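Local coordinates for isoprenyl transferase (Helicobacter pylori, PDB 2D2R), which probably catalyses the condensation of isopentenyl diphosphate with allylic pyrophosphates, building the long undecaprenyl diphosphate chain with the help of magnesium, at residues A[17-22]-A[61-66]; A[103-108]-A[137-142]; A[178-183]-A[200-205]; A[210-215]-A[231-236]. All blocks are in the same frame, centred on the assembly; numbering follows the deposited sequence.

Three of the four contacts belong to one six-stranded parallel sheet. Interactions 1 and 2 have centres 10 Å apart and meet where strand 62-66 of one lies beside 136-140 of the other, Leu63 O and Val138 N being 2.7 Å apart, a probable hydrogen bond. Interaction 3 lies off the sheet; its Phe201 packs on Ile22 and Tyr66 of interaction 1, while Arg106 of interaction 2 reaches its Asp179 and Arg181 carbonyls. Interaction 4, at the far sheet edge, lies about 23 Å from interaction 2, centre to centre. The Ile22 side chain is about 4 Å from that of Asp24, a probable catalytic and magnesium-binding residue, and Glu210 of interaction 4 is a probable magnesium ligand. Interactions 3 and 4 both touch the second subunit.

Interaction 1: A[17-22]-A[61-66]; sequences KHLAII and ECLTLY
Two central strands of the parallel sheet, 18-22 and 62-66, pair here across a beta-alpha-beta connection whose helix 37-56 covers the face bearing Leu19, Leu63 and Leu65. The parallel register runs from His18 beside Cys62 to Ile21 beside Leu65. Four backbone bonds, from Leu19 N to Cys62 O through to Tyr66 N to Ile21 O, zip the strands together, and ahead of them Lys17 O accepts from both Glu61 N and Cys62 N. On the helix-covered face the leucines lie side by side, Leu19 CG touching Leu63 CD1 at 3.7 Å; farther on, Leu65 turns CD2 onto Ile21 CB at 3.6 Å. At the start of the two strands Lys17 bends at its last torsion (chi4 -71°), and Lys17 NZ meets Glu61 OE2 at a very short 2.4 Å, from above the carboxylate plane, in a salt bridge. Ile22 ends its strand close to Asp24, probably a magnesium-binding residue. The other face holds the imidazole of His18, swung anti to its backbone N (chi1 -177°). His18 ND1 is hydrogen-bonded to Pro184 O, and Cys62 SG sits over one ring face, 3.8 Å from the centroid of the His18 ring. The other ring nitrogen, His18 NE2, reaches Thr64 OG1 at 2.7 Å, a hydrogen bond in which either could donate.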
loop_
_atom_site.group_PDB
_atom_site.type_symbol
_atom_site.label_atom_id
_atom_site.label_comp_id
_atom_site.label_asym_id
_atom_site.label_seq_id
_atom_site.Cartn_x
_atom_site.Cartn_y
_atom_site.Cartn_z
ATOM N N LYS A 17 -6.472 10.805 12.750
ATOM C CA LYS A 17 -6.690 12.087 12.118
ATOM C C LYS A 17 -7.170 11.969 10.677
ATOM O O LYS A 17 -8.029 12.740 10.246
ATOM C CB LYS A 17 -5.422 12.921 12.150
ATOM C CG LYS A 17 -5.000 13.314 13.538
ATOM C CD LYS A 17 -3.784 14.196 13.470
ATOM C CE LYS A 17 -3.421 14.795 14.829
ATOM N NZ LYS A 17 -4.389 15.842 15.314
ATOM N N HIS A 18 -6.637 10.996 9.937
ATOM C CA HIS A 18 -7.003 10.839 8.525
ATOM C C HIS A 18 -7.481 9.413 8.288
ATOM O O HIS A 18 -6.699 8.449 8.496
ATOM C CB HIS A 18 -5.751 11.125 7.668
ATOM C CG HIS A 18 -5.992 11.079 6.191
ATOM N ND1 HIS A 18 -5.020 11.421 5.268
ATOM C CD2 HIS A 18 -7.092 10.745 5.474
ATOM C CE1 HIS A 18 -5.516 11.289 4.047
ATOM N NE2 HIS A 18 -6.770 10.881 4.144
ATOM N N LEU A 19 -8.742 9.278 7.869
ATOM C CA LEU A 19 -9.376 8.000 7.577
ATOM C C LEU A 19 -9.573 7.981 6.077
ATOM O O LEU A 19 -9.981 8.986 5.496
ATOM C CB LEU A 19 -10.734 7.879 8.283
ATOM C CG LEU A 19 -11.717 6.752 7.891
ATOM C CD1 LEU A 19 -11.123 5.360 8.192
ATOM C CD2 LEU A 19 -13.060 6.900 8.685
ATOM N N ALA A 20 -9.273 6.844 5.443
ATOM C CA ALA A 20 -9.412 6.725 3.988
ATOM C C ALA A 20 -10.267 5.503 3.726
ATOM O O ALA A 20 -10.132 4.476 4.401
ATOM C CB ALA A 20 -8.027 6.538 3.337
ATOM N N ILE A 21 -11.154 5.587 2.751
ATOM C CA ILE A 21 -11.986 4.444 2.536
ATOM C C ILE A 21 -12.137 4.034 1.098
ATOM O O ILE A 21 -12.353 4.880 0.239
ATOM C CB ILE A 21 -13.429 4.672 3.105
ATOM C CG1 ILE A 21 -13.388 5.042 4.603
ATOM C CG2 ILE A 21 -14.219 3.396 2.880
ATOM C CD1 ILE A 21 -14.789 5.351 5.211
ATOM N N ILE A 22 -11.980 2.725 0.830
ATOM C CA ILE A 22 -12.229 2.199 -0.526
ATOM C C ILE A 22 -13.704 1.726 -0.341
ATOM O O ILE A 22 -13.996 0.787 0.399
ATOM C CB ILE A 22 -11.257 1.002 -0.848
ATOM C CG1 ILE A 22 -9.838 1.592 -1.033
ATOM C CG2 ILE A 22 -11.708 0.248 -2.116
ATOM C CD1 ILE A 22 -8.723 0.620 -0.888
ATOM N N GLU A 61 -9.946 14.883 11.130
ATOM C CA GLU A 61 -9.421 16.025 10.423
ATOM C C GLU A 61 -9.488 15.832 8.891
ATOM O O GLU A 61 -9.535 16.816 8.140
ATOM C CB GLU A 61 -7.978 16.315 10.869
ATOM C CG GLU A 61 -7.823 16.725 12.309
ATOM C CD GLU A 61 -6.344 16.814 12.740
ATOM O OE1 GLU A 61 -5.436 16.857 11.848
ATOM O OE2 GLU A 61 -6.085 16.843 13.967
ATOM N N CYS A 62 -9.526 14.566 8.432
ATOM C CA CYS A 62 -9.528 14.298 6.991
ATOM C C CYS A 62 -10.157 12.939 6.656
ATOM O O CYS A 62 -9.925 11.961 7.349
ATOM C CB CYS A 62 -8.082 14.340 6.455
ATOM S SG CYS A 62 -7.962 14.418 4.699
ATOM N N LEU A 63 -10.937 12.892 5.592
ATOM C CA LEU A 63 -11.590 11.675 5.162
ATOM C C LEU A 63 -11.369 11.661 3.659
ATOM O O LEU A 63 -11.744 12.619 2.971
ATOM C CB LEU A 63 -13.101 11.750 5.477
ATOM C CG LEU A 63 -13.950 10.555 5.024
ATOM C CD1 LEU A 63 -13.522 9.327 5.872
ATOM C CD2 LEU A 63 -15.484 10.829 5.200
ATOM N N THR A 64 -10.748 10.597 3.142
ATOM C CA THR A 64 -10.500 10.502 1.722
ATOM C C THR A 64 -11.259 9.262 1.230
ATOM O O THR A 64 -11.096 8.176 1.785
ATOM C CB THR A 64 -9.013 10.341 1.445
ATOM O OG1 THR A 64 -8.313 11.469 1.960
ATOM C CG2 THR A 64 -8.775 10.261 -0.035
ATOM N N LEU A 65 -12.054 9.429 0.166
ATOM C CA LEU A 65 -12.900 8.364 -0.364
ATOM C C LEU A 65 -12.531 8.026 -1.795
ATOM O O LEU A 65 -12.327 8.913 -2.639
ATOM C CB LEU A 65 -14.396 8.795 -0.262
ATOM C CG LEU A 65 -14.917 9.045 1.163
ATOM C CD1 LEU A 65 -16.316 9.597 1.126
ATOM C CD2 LEU A 65 -14.926 7.736 1.974
ATOM N N TYR A 66 -12.410 6.739 -2.078
ATOM C CA TYR A 66 -11.999 6.373 -3.409
ATOM C C TYR A 66 -13.226 6.384 -4.308
ATOM O O TYR A 66 -13.903 5.366 -4.486
ATOM C CB TYR A 66 -11.305 5.024 -3.352
ATOM C CG TYR A 66 -10.491 4.647 -4.552
ATOM C CD1 TYR A 66 -10.228 5.554 -5.570
ATOM C CD2 TYR A 66 -9.982 3.372 -4.662
ATOM C CE1 TYR A 66 -9.468 5.197 -6.674
ATOM C CE2 TYR A 66 -9.227 2.986 -5.760
ATOM C CZ TYR A 66 -8.964 3.905 -6.767
ATOM O OH TYR A 66 -8.158 3.527 -7.821
#

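Interaction 2: A[103-108]-A[137-142]; sequences IRFRAI and QVLALN
Ile108 O accepts one hydrogen bond, from Leu141 N at 2.7 Å and nearly along the C=O axis, with a CA-H...O contact from Ala140 CA, 3.4 Å from Ile108 O, beside it. It closes a run of five parallel-sheet bonds between 104-108 and 137-141 that opens with an almost straight one (177°) from Gln137 N to Arg104 O. Ile108 has CG1 in the crowded position between backbone N and carbonyl carbon (chi1 62°), which lays CG1 against Ala140 and sends CG2 crosswise onto Val138 CG1 at 3.6 Å. On the other face Phe105 CE1, at the ring edge, meets Leu139 CD1 at 4.1 Å. Gln137 bends at chi2, bringing OE1 near that ring edge too, where Tyr98 OH bonds it. Apolar side chains thus pack on both faces, with the polar Gln137 among them on one and Arg106 on the other. Phe105 N and Ala107 N, on the side of this edge strand away from 137-140, are satisfied by Thr129 OG1 and Glu126 OE1 of helix 116-129, the beta-alpha-beta crossover, in place of another strand of this chain.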
loop_
_atom_site.group_PDB
_atom_site.type_symbol
_atom_site.label_atom_id
_atom_site.label_comp_id
_atom_site.label_asym_id
_atom_site.label_seq_id
_atom_site.Cartn_x
_atom_site.Cartn_y
_atom_site.Cartn_z
ATOM N N ILE A 103 -17.384 21.752 5.940
ATOM C CA ILE A 103 -16.552 20.702 5.371
ATOM C C ILE A 103 -15.797 21.200 4.148
ATOM O O ILE A 103 -16.385 21.522 3.127
ATOM C CB ILE A 103 -17.416 19.477 4.953
ATOM C CG1 ILE A 103 -18.060 18.865 6.193
ATOM C CG2 ILE A 103 -16.558 18.451 4.138
ATOM C CD1 ILE A 103 -18.697 17.496 5.970
ATOM N N ARG A 104 -14.478 21.263 4.251
ATOM C CA ARG A 104 -13.673 21.706 3.118
ATOM C C ARG A 104 -13.631 20.621 2.036
ATOM O O ARG A 104 -13.540 19.444 2.366
ATOM C CB ARG A 104 -12.268 22.010 3.578
ATOM C CG ARG A 104 -11.424 22.467 2.467
ATOM C CD ARG A 104 -10.108 22.961 2.951
ATOM N NE ARG A 104 -9.399 23.469 1.800
ATOM C CZ ARG A 104 -8.179 23.988 1.834
ATOM N NH1 ARG A 104 -7.497 24.069 2.992
ATOM N NH2 ARG A 104 -7.655 24.448 0.706
ATOM N N PHE A 105 -13.668 21.017 0.756
ATOM C CA PHE A 105 -13.652 20.052 -0.322
ATOM C C PHE A 105 -12.362 19.984 -1.115
ATOM O O PHE A 105 -11.795 20.984 -1.504
ATOM C CB PHE A 105 -14.811 20.318 -1.288
ATOM C CG PHE A 105 -14.760 19.485 -2.543
ATOM C CD1 PHE A 105 -15.058 18.115 -2.508
ATOM C CD2 PHE A 105 -14.396 20.064 -3.754
ATOM C CE1 PHE A 105 -14.990 17.349 -3.664
ATOM C CE2 PHE A 105 -14.322 19.304 -4.923
ATOM C CZ PHE A 105 -14.622 17.939 -4.872
ATOM N N ARG A 106 -11.881 18.776 -1.359
ATOM C CA ARG A 106 -10.678 18.644 -2.150
ATOM C C ARG A 106 -10.793 17.435 -3.067
ATOM O O ARG A 106 -11.334 16.422 -2.670
ATOM C CB ARG A 106 -9.475 18.506 -1.221
ATOM C CG ARG A 106 -8.135 18.785 -1.873
ATOM C CD ARG A 106 -7.134 19.347 -0.820
ATOM N NE ARG A 106 -5.769 19.016 -1.203
ATOM C CZ ARG A 106 -4.689 19.304 -0.482
ATOM N NH1 ARG A 106 -4.801 19.948 0.671
ATOM N NH2 ARG A 106 -3.493 18.913 -0.908
ATOM N N ALA A 107 -10.354 17.590 -4.309
ATOM C CA ALA A 107 -10.332 16.507 -5.289
ATOM C C ALA A 107 -8.879 16.106 -5.549
ATOM O O ALA A 107 -7.990 16.979 -5.585
ATOM C CB ALA A 107 -10.939 16.982 -6.621
ATOM N N ILE A 108 -8.644 14.796 -5.718
ATOM C CA ILE A 108 -7.338 14.277 -6.068
ATOM C C ILE A 108 -7.557 13.299 -7.199
ATOM O O ILE A 108 -8.625 12.704 -7.344
ATOM C CB ILE A 108 -6.594 13.596 -4.856
ATOM C CG1 ILE A 108 -7.341 12.377 -4.317
ATOM C CG2 ILE A 108 -6.390 14.638 -3.755
ATOM C CD1 ILE A 108 -6.602 11.692 -3.125
ATOM N N GLN A 137 -12.860 16.768 3.374
ATOM C CA GLN A 137 -13.329 15.556 2.705
ATOM C C GLN A 137 -12.619 15.624 1.372
ATOM O O GLN A 137 -12.706 16.634 0.676
ATOM C CB GLN A 137 -14.849 15.531 2.474
ATOM C CG GLN A 137 -15.319 14.214 1.822
ATOM C CD GLN A 137 -16.459 14.376 0.824
ATOM O OE1 GLN A 137 -16.335 15.067 -0.195
ATOM N NE2 GLN A 137 -17.581 13.747 1.126
ATOM N N VAL A 138 -11.900 14.553 1.041
ATOM C CA VAL A 138 -11.171 14.457 -0.195
ATOM C C VAL A 138 -11.814 13.379 -1.048
ATOM O O VAL A 138 -12.093 12.281 -0.543
ATOM C CB VAL A 138 -9.677 14.076 0.062
ATOM C CG1 VAL A 138 -8.882 14.156 -1.249
ATOM C CG2 VAL A 138 -9.078 14.988 1.161
ATOM N N LEU A 139 -12.102 13.707 -2.319
ATOM C CA LEU A 139 -12.647 12.692 -3.217
ATOM C C LEU A 139 -11.597 12.376 -4.271
ATOM O O LEU A 139 -11.033 13.270 -4.943
ATOM C CB LEU A 139 -13.978 13.114 -3.907
ATOM C CG LEU A 139 -15.256 13.263 -3.034
ATOM C CD1 LEU A 139 -16.497 13.553 -3.964
ATOM C CD2 LEU A 139 -15.504 12.050 -2.195
ATOM N N ALA A 140 -11.310 11.085 -4.381
ATOM C CA ALA A 140 -10.369 10.589 -5.359
ATOM C C ALA A 140 -11.157 10.397 -6.647
ATOM O O ALA A 140 -12.015 9.539 -6.708
ATOM C CB ALA A 140 -9.801 9.245 -4.893
ATOM N N LEU A 141 -10.852 11.201 -7.655
ATOM C CA LEU A 141 -11.541 11.170 -8.927
ATOM C C LEU A 141 -10.610 10.898 -10.070
ATOM O O LEU A 141 -9.656 11.633 -10.301
ATOM C CB LEU A 141 -12.247 12.522 -9.133
ATOM C CG LEU A 141 -13.236 12.860 -8.026
ATOM C CD1 LEU A 141 -13.603 14.376 -8.103
ATOM C CD2 LEU A 141 -14.519 12.005 -8.179
ATOM N N ASN A 142 -10.898 9.843 -10.828
ATOM C CA ASN A 142 -10.008 9.423 -11.924
ATOM C C ASN A 142 -8.625 9.319 -11.261
ATOM O O ASN A 142 -7.623 9.776 -11.792
ATOM C CB ASN A 142 -9.936 10.459 -13.048
ATOM C CG ASN A 142 -9.153 9.990 -14.212
ATOM O OD1 ASN A 142 -9.097 8.777 -14.513
ATOM N ND2 ASN A 142 -8.523 10.934 -14.919
#

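Interaction 3: A[178-183]-A[200-205]; sequences LDTRNL and NFLLWQ
Gln205 and Thr180 meet tip to tip, joining a pair of overlapping beta turns to the loop that follows strand 188-191. Gln205 leaves its backbone with CG anti to the carbonyl carbon (chi1 -54°) and then bends sharply at chi2 (88°), which turns the amide toward the turns. Its NE2 donates to Thr180 OG1 at 2.8 Å along an almost straight line, with the oxygen lying in the amide plane. Thr180 holds OG1 in the crowded position between backbone N and carbonyl carbon; its other branch, CG2, lies 4.2 Å from Leu202 CD2. The same NE2 also bonds Glu148 OE1, so two acceptors fix the rotation of the buried amide. Beside this bond Leu178, with CG anti to its carbonyl carbon, crosses the indole of Trp204 at about a right angle. One methyl does the touching: Leu178 CD1 sits 3.8 Å from the centroid of the Trp204 five-membered ring, over its face, a CH-pi contact. Lys146 of the second subunit makes a cation-pi contact with the same indole. The type I turn 178-181 and type II turn 180-183 thus present side chains to a subunit-interface loop, just after the probable substrate-binding residues Arg197 to Ser199.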
loop_
_atom_site.group_PDB
_atom_site.type_symbol
_atom_site.label_atom_id
_atom_site.label_comp_id
_atom_site.label_asym_id
_atom_site.label_seq_id
_atom_site.Cartn_x
_atom_site.Cartn_y
_atom_site.Cartn_z
ATOM N N LEU A 178 2.598 15.681 -4.263
ATOM C CA LEU A 178 1.492 14.722 -4.467
ATOM C C LEU A 178 0.203 15.525 -4.361
ATOM O O LEU A 178 0.224 16.594 -3.781
ATOM C CB LEU A 178 1.521 13.647 -3.372
ATOM C CG LEU A 178 2.706 12.672 -3.624
ATOM C CD1 LEU A 178 2.884 11.752 -2.471
ATOM C CD2 LEU A 178 2.425 11.852 -4.904
ATOM N N ASP A 179 -0.890 15.021 -4.923
ATOM C CA ASP A 179 -2.217 15.711 -4.860
ATOM C C ASP A 179 -2.607 15.969 -3.403
ATOM O O ASP A 179 -3.343 16.899 -3.085
ATOM C CB ASP A 179 -3.310 14.811 -5.473
ATOM C CG ASP A 179 -3.118 14.543 -6.943
ATOM O OD1 ASP A 179 -3.939 13.773 -7.508
ATOM O OD2 ASP A 179 -2.172 15.071 -7.579
ATOM N N THR A 180 -2.118 15.130 -2.495
ATOM C CA THR A 180 -2.431 15.198 -1.060
ATOM C C THR A 180 -1.494 16.099 -0.253
ATOM O O THR A 180 -1.522 16.074 0.968
ATOM C CB THR A 180 -2.316 13.776 -0.424
ATOM O OG1 THR A 180 -1.047 13.239 -0.813
ATOM C CG2 THR A 180 -3.392 12.835 -0.965
ATOM N N ARG A 181 -0.649 16.863 -0.904
ATOM C CA ARG A 181 0.274 17.694 -0.149
ATOM C C ARG A 181 -0.461 18.450 0.981
ATOM O O ARG A 181 -1.629 18.881 0.821
ATOM C CB ARG A 181 0.967 18.664 -1.104
ATOM C CG ARG A 181 0.045 19.663 -1.752
ATOM C CD ARG A 181 0.834 20.361 -2.837
ATOM N NE ARG A 181 1.677 21.448 -2.314
ATOM C CZ ARG A 181 1.217 22.664 -1.969
ATOM N NH1 ARG A 181 -0.078 22.964 -2.081
ATOM N NH2 ARG A 181 2.056 23.592 -1.513
ATOM N N ASN A 182 0.195 18.571 2.127
ATOM C CA ASN A 182 -0.393 19.288 3.256
ATOM C C ASN A 182 -1.510 18.545 3.990
ATOM O O ASN A 182 -2.033 19.050 4.981
ATOM C CB ASN A 182 -0.914 20.669 2.806
ATOM C CG ASN A 182 0.148 21.500 2.109
ATOM O OD1 ASN A 182 1.312 21.546 2.528
ATOM N ND2 ASN A 182 -0.251 22.166 1.045
ATOM N N LEU A 183 -1.913 17.362 3.526
ATOM C CA LEU A 183 -2.914 16.632 4.293
ATOM C C LEU A 183 -2.059 15.729 5.195
ATOM O O LEU A 183 -0.899 15.468 4.889
ATOM C CB LEU A 183 -3.794 15.769 3.394
ATOM C CG LEU A 183 -4.607 16.515 2.323
ATOM C CD1 LEU A 183 -5.327 15.483 1.433
ATOM C CD2 LEU A 183 -5.609 17.475 3.004
ATOM N N ASN A 200 -4.227 0.234 -5.845
ATOM C CA ASN A 200 -3.562 1.459 -6.352
ATOM C C ASN A 200 -4.142 2.759 -5.751
ATOM O O ASN A 200 -4.313 3.750 -6.428
ATOM C CB ASN A 200 -3.729 1.419 -7.870
ATOM C CG ASN A 200 -2.809 2.354 -8.595
ATOM O OD1 ASN A 200 -1.723 2.686 -8.138
ATOM N ND2 ASN A 200 -3.274 2.832 -9.756
ATOM N N PHE A 201 -4.471 2.702 -4.478
ATOM C CA PHE A 201 -5.038 3.820 -3.752
ATOM C C PHE A 201 -4.169 4.277 -2.595
ATOM O O PHE A 201 -3.917 3.520 -1.623
ATOM C CB PHE A 201 -6.421 3.388 -3.243
ATOM C CG PHE A 201 -7.181 4.444 -2.443
ATOM C CD1 PHE A 201 -7.504 5.672 -3.005
ATOM C CD2 PHE A 201 -7.627 4.172 -1.149
ATOM C CE1 PHE A 201 -8.290 6.635 -2.273
ATOM C CE2 PHE A 201 -8.395 5.106 -0.417
ATOM C CZ PHE A 201 -8.729 6.337 -0.992
ATOM N N LEU A 202 -3.717 5.523 -2.684
ATOM C CA LEU A 202 -2.951 6.168 -1.614
ATOM C C LEU A 202 -1.841 5.247 -1.097
ATOM O O LEU A 202 -1.668 5.096 0.105
ATOM C CB LEU A 202 -3.890 6.519 -0.443
ATOM C CG LEU A 202 -5.031 7.523 -0.767
ATOM C CD1 LEU A 202 -5.876 7.825 0.528
ATOM C CD2 LEU A 202 -4.397 8.761 -1.298
ATOM N N LEU A 203 -1.065 4.690 -2.008
ATOM C CA LEU A 203 0.011 3.746 -1.613
ATOM C C LEU A 203 1.067 4.451 -0.744
ATOM O O LEU A 203 1.430 4.003 0.345
ATOM C CB LEU A 203 0.614 3.154 -2.866
ATOM C CG LEU A 203 -0.373 2.415 -3.795
ATOM C CD1 LEU A 203 0.311 1.968 -5.126
ATOM C CD2 LEU A 203 -0.839 1.183 -3.098
ATOM N N TRP A 204 1.512 5.601 -1.211
ATOM C CA TRP A 204 2.501 6.379 -0.502
ATOM C C TRP A 204 1.978 6.885 0.813
ATOM O O TRP A 204 2.647 6.739 1.822
ATOM C CB TRP A 204 2.945 7.543 -1.382
ATOM C CG TRP A 204 3.936 8.489 -0.729
ATOM C CD1 TRP A 204 3.670 9.462 0.243
ATOM C CD2 TRP A 204 5.313 8.622 -1.053
ATOM N NE1 TRP A 204 4.813 10.169 0.513
ATOM C CE2 TRP A 204 5.828 9.683 -0.276
ATOM C CE3 TRP A 204 6.169 7.952 -1.944
ATOM C CZ2 TRP A 204 7.163 10.085 -0.359
ATOM C CZ3 TRP A 204 7.474 8.345 -2.028
ATOM C CH2 TRP A 204 7.969 9.409 -1.240
ATOM N N GLN A 205 0.767 7.440 0.810
ATOM C CA GLN A 205 0.210 8.037 2.013
ATOM C C GLN A 205 -0.226 7.075 3.094
ATOM O O GLN A 205 -0.383 7.471 4.204
ATOM C CB GLN A 205 -0.989 8.972 1.651
ATOM C CG GLN A 205 -0.562 10.019 0.585
ATOM C CD GLN A 205 -0.701 9.597 -0.901
ATOM O OE1 GLN A 205 -0.631 8.412 -1.251
ATOM N NE2 GLN A 205 -0.842 10.618 -1.809
#

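Interaction 4: A[210-215]-A[231-236]; sequences ELFFTP and SDFYKR
A cation-pi stack with a salt bridge beside it ties the C-terminal helix to the edge strand 210-213. Arg236, extended from CG to NE, lays its guanidinium flat on Phe212, planes 13° apart and centres 3.5 Å apart. The group's orientation is set in its own plane: NH1 and NH2 both grip the single acceptor Leu211 O, at 2.8 Å from NH1, while NH1 also donates to Glu210 OE2 at 2.9 Å through the anti lone pair. Glu210 folds at chi2 (-65°) to reach it and rests CG 3.7 Å from Phe233 CE1. Its other oxygen, OE1, forms a salt bridge with Arg197 of the second subunit, so this probable magnesium ligand lies between two arginines, which would favour its charged form. Asp232 CB meets the edge of the Phe212 ring at CE2, 3.6 Å away. Segment 231-236, the end of helix 223-236, runs roughly antiparallel to strand 210-213 (143° between directions), axes 10.1 Å apart at closest, with Phe212 and Phe233 filling the gap and both reaching Leu188 of the adjacent strand 188-191.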
loop_
_atom_site.group_PDB
_atom_site.type_symbol
_atom_site.label_atom_id
_atom_site.label_comp_id
_atom_site.label_asym_id
_atom_site.label_seq_id
_atom_site.Cartn_x
_atom_site.Cartn_y
_atom_site.Cartn_z
ATOM N N GLU A 210 -3.049 1.742 9.575
ATOM C CA GLU A 210 -3.644 0.530 10.083
ATOM C C GLU A 210 -4.642 0.163 8.997
ATOM O O GLU A 210 -5.403 1.037 8.533
ATOM C CB GLU A 210 -4.376 0.798 11.365
ATOM C CG GLU A 210 -3.430 0.981 12.507
ATOM C CD GLU A 210 -2.653 -0.300 12.810
ATOM O OE1 GLU A 210 -1.581 -0.160 13.393
ATOM O OE2 GLU A 210 -3.125 -1.425 12.513
ATOM N N LEU A 211 -4.627 -1.117 8.582
ATOM C CA LEU A 211 -5.492 -1.630 7.536
ATOM C C LEU A 211 -6.663 -2.383 8.123
ATOM O O LEU A 211 -6.505 -3.223 9.027
ATOM C CB LEU A 211 -4.691 -2.577 6.597
ATOM C CG LEU A 211 -3.377 -2.023 6.045
ATOM C CD1 LEU A 211 -2.615 -3.025 5.052
ATOM C CD2 LEU A 211 -3.758 -0.752 5.251
ATOM N N PHE A 212 -7.850 -2.014 7.669
ATOM C CA PHE A 212 -9.098 -2.649 8.109
ATOM C C PHE A 212 -9.891 -3.099 6.909
ATOM O O PHE A 212 -9.951 -2.426 5.887
ATOM C CB PHE A 212 -9.999 -1.696 8.959
ATOM C CG PHE A 212 -9.624 -1.664 10.377
ATOM C CD1 PHE A 212 -8.541 -0.875 10.802
ATOM C CD2 PHE A 212 -10.329 -2.440 11.288
ATOM C CE1 PHE A 212 -8.150 -0.842 12.155
ATOM C CE2 PHE A 212 -9.962 -2.435 12.673
ATOM C CZ PHE A 212 -8.882 -1.634 13.096
ATOM N N PHE A 213 -10.497 -4.254 7.053
ATOM C CA PHE A 213 -11.280 -4.867 5.998
ATOM C C PHE A 213 -12.633 -5.354 6.561
ATOM O O PHE A 213 -12.722 -5.802 7.697
ATOM C CB PHE A 213 -10.493 -6.079 5.427
ATOM C CG PHE A 213 -9.173 -5.692 4.849
ATOM C CD1 PHE A 213 -9.077 -5.136 3.575
ATOM C CD2 PHE A 213 -8.031 -5.783 5.618
ATOM C CE1 PHE A 213 -7.854 -4.671 3.066
ATOM C CE2 PHE A 213 -6.824 -5.320 5.132
ATOM C CZ PHE A 213 -6.742 -4.767 3.859
ATOM N N THR A 214 -13.691 -5.211 5.780
ATOM C CA THR A 214 -14.982 -5.704 6.193
ATOM C C THR A 214 -15.771 -6.111 4.975
ATOM O O THR A 214 -15.744 -5.444 3.951
ATOM C CB THR A 214 -15.805 -4.645 6.975
ATOM O OG1 THR A 214 -16.991 -5.288 7.513
ATOM C CG2 THR A 214 -16.246 -3.456 6.010
ATOM N N PRO A 215 -16.495 -7.237 5.076
ATOM C CA PRO A 215 -17.352 -7.818 4.042
ATOM C C PRO A 215 -18.580 -6.973 3.841
ATOM O O PRO A 215 -19.214 -7.012 2.772
ATOM C CB PRO A 215 -17.731 -9.165 4.626
ATOM C CG PRO A 215 -17.746 -8.907 6.009
ATOM C CD PRO A 215 -16.478 -8.113 6.242
ATOM N N SER A 231 -13.199 1.840 17.155
ATOM C CA SER A 231 -12.937 1.336 18.488
ATOM C C SER A 231 -11.802 0.301 18.399
ATOM O O SER A 231 -10.876 0.282 19.223
ATOM C CB SER A 231 -14.208 0.687 19.065
ATOM O OG SER A 231 -13.899 0.025 20.291
ATOM N N ASP A 232 -11.888 -0.579 17.397
ATOM C CA ASP A 232 -10.837 -1.571 17.212
ATOM C C ASP A 232 -9.488 -0.892 16.962
ATOM O O ASP A 232 -8.459 -1.304 17.533
ATOM C CB ASP A 232 -11.199 -2.502 16.067
ATOM C CG ASP A 232 -12.213 -3.537 16.485
ATOM O OD1 ASP A 232 -12.273 -3.811 17.701
ATOM O OD2 ASP A 232 -12.933 -4.093 15.619
ATOM N N PHE A 233 -9.504 0.144 16.128
ATOM C CA PHE A 233 -8.303 0.904 15.821
ATOM C C PHE A 233 -7.630 1.289 17.132
ATOM O O PHE A 233 -6.486 0.948 17.379
ATOM C CB PHE A 233 -8.696 2.146 15.010
ATOM C CG PHE A 233 -7.568 3.145 14.797
ATOM C CD1 PHE A 233 -6.548 2.912 13.846
ATOM C CD2 PHE A 233 -7.522 4.341 15.524
ATOM C CE1 PHE A 233 -5.529 3.840 13.645
ATOM C CE2 PHE A 233 -6.479 5.272 15.303
ATOM C CZ PHE A 233 -5.487 5.022 14.375
ATOM N N TYR A 234 -8.353 1.967 18.019
ATOM C CA TYR A 234 -7.730 2.370 19.263
ATOM C C TYR A 234 -7.153 1.177 20.038
ATOM O O TYR A 234 -6.104 1.283 20.667
ATOM C CB TYR A 234 -8.753 3.138 20.077
ATOM C CG TYR A 234 -9.051 4.468 19.428
ATOM C CD1 TYR A 234 -10.359 4.833 19.090
ATOM C CD2 TYR A 234 -8.012 5.362 19.139
ATOM C CE1 TYR A 234 -10.622 6.074 18.482
ATOM C CE2 TYR A 234 -8.263 6.590 18.542
ATOM C CZ TYR A 234 -9.577 6.944 18.222
ATOM O OH TYR A 234 -9.859 8.202 17.712
ATOM N N LYS A 235 -7.840 0.040 19.996
ATOM C CA LYS A 235 -7.329 -1.137 20.671
ATOM C C LYS A 235 -5.972 -1.558 20.107
ATOM O O LYS A 235 -5.072 -2.001 20.856
ATOM C CB LYS A 235 -8.296 -2.316 20.508
ATOM C CG LYS A 235 -9.342 -2.491 21.639
ATOM C CD LYS A 235 -9.777 -3.984 21.710
ATOM C CE LYS A 235 -11.119 -4.245 22.443
ATOM N NZ LYS A 235 -12.289 -3.511 21.850
ATOM N N ARG A 236 -5.823 -1.444 18.776
ATOM C CA ARG A 236 -4.586 -1.883 18.143
ATOM C C ARG A 236 -3.497 -0.987 18.580
ATOM O O ARG A 236 -2.433 -1.440 18.977
ATOM C CB ARG A 236 -4.643 -1.816 16.610
ATOM C CG ARG A 236 -5.709 -2.628 15.919
ATOM C CD ARG A 236 -5.509 -2.547 14.395
ATOM N NE ARG A 236 -6.379 -3.446 13.635
ATOM C CZ ARG A 236 -6.343 -3.553 12.306
ATOM N NH1 ARG A 236 -5.468 -2.839 11.599
ATOM N NH2 ARG A 236 -7.238 -4.305 11.681
#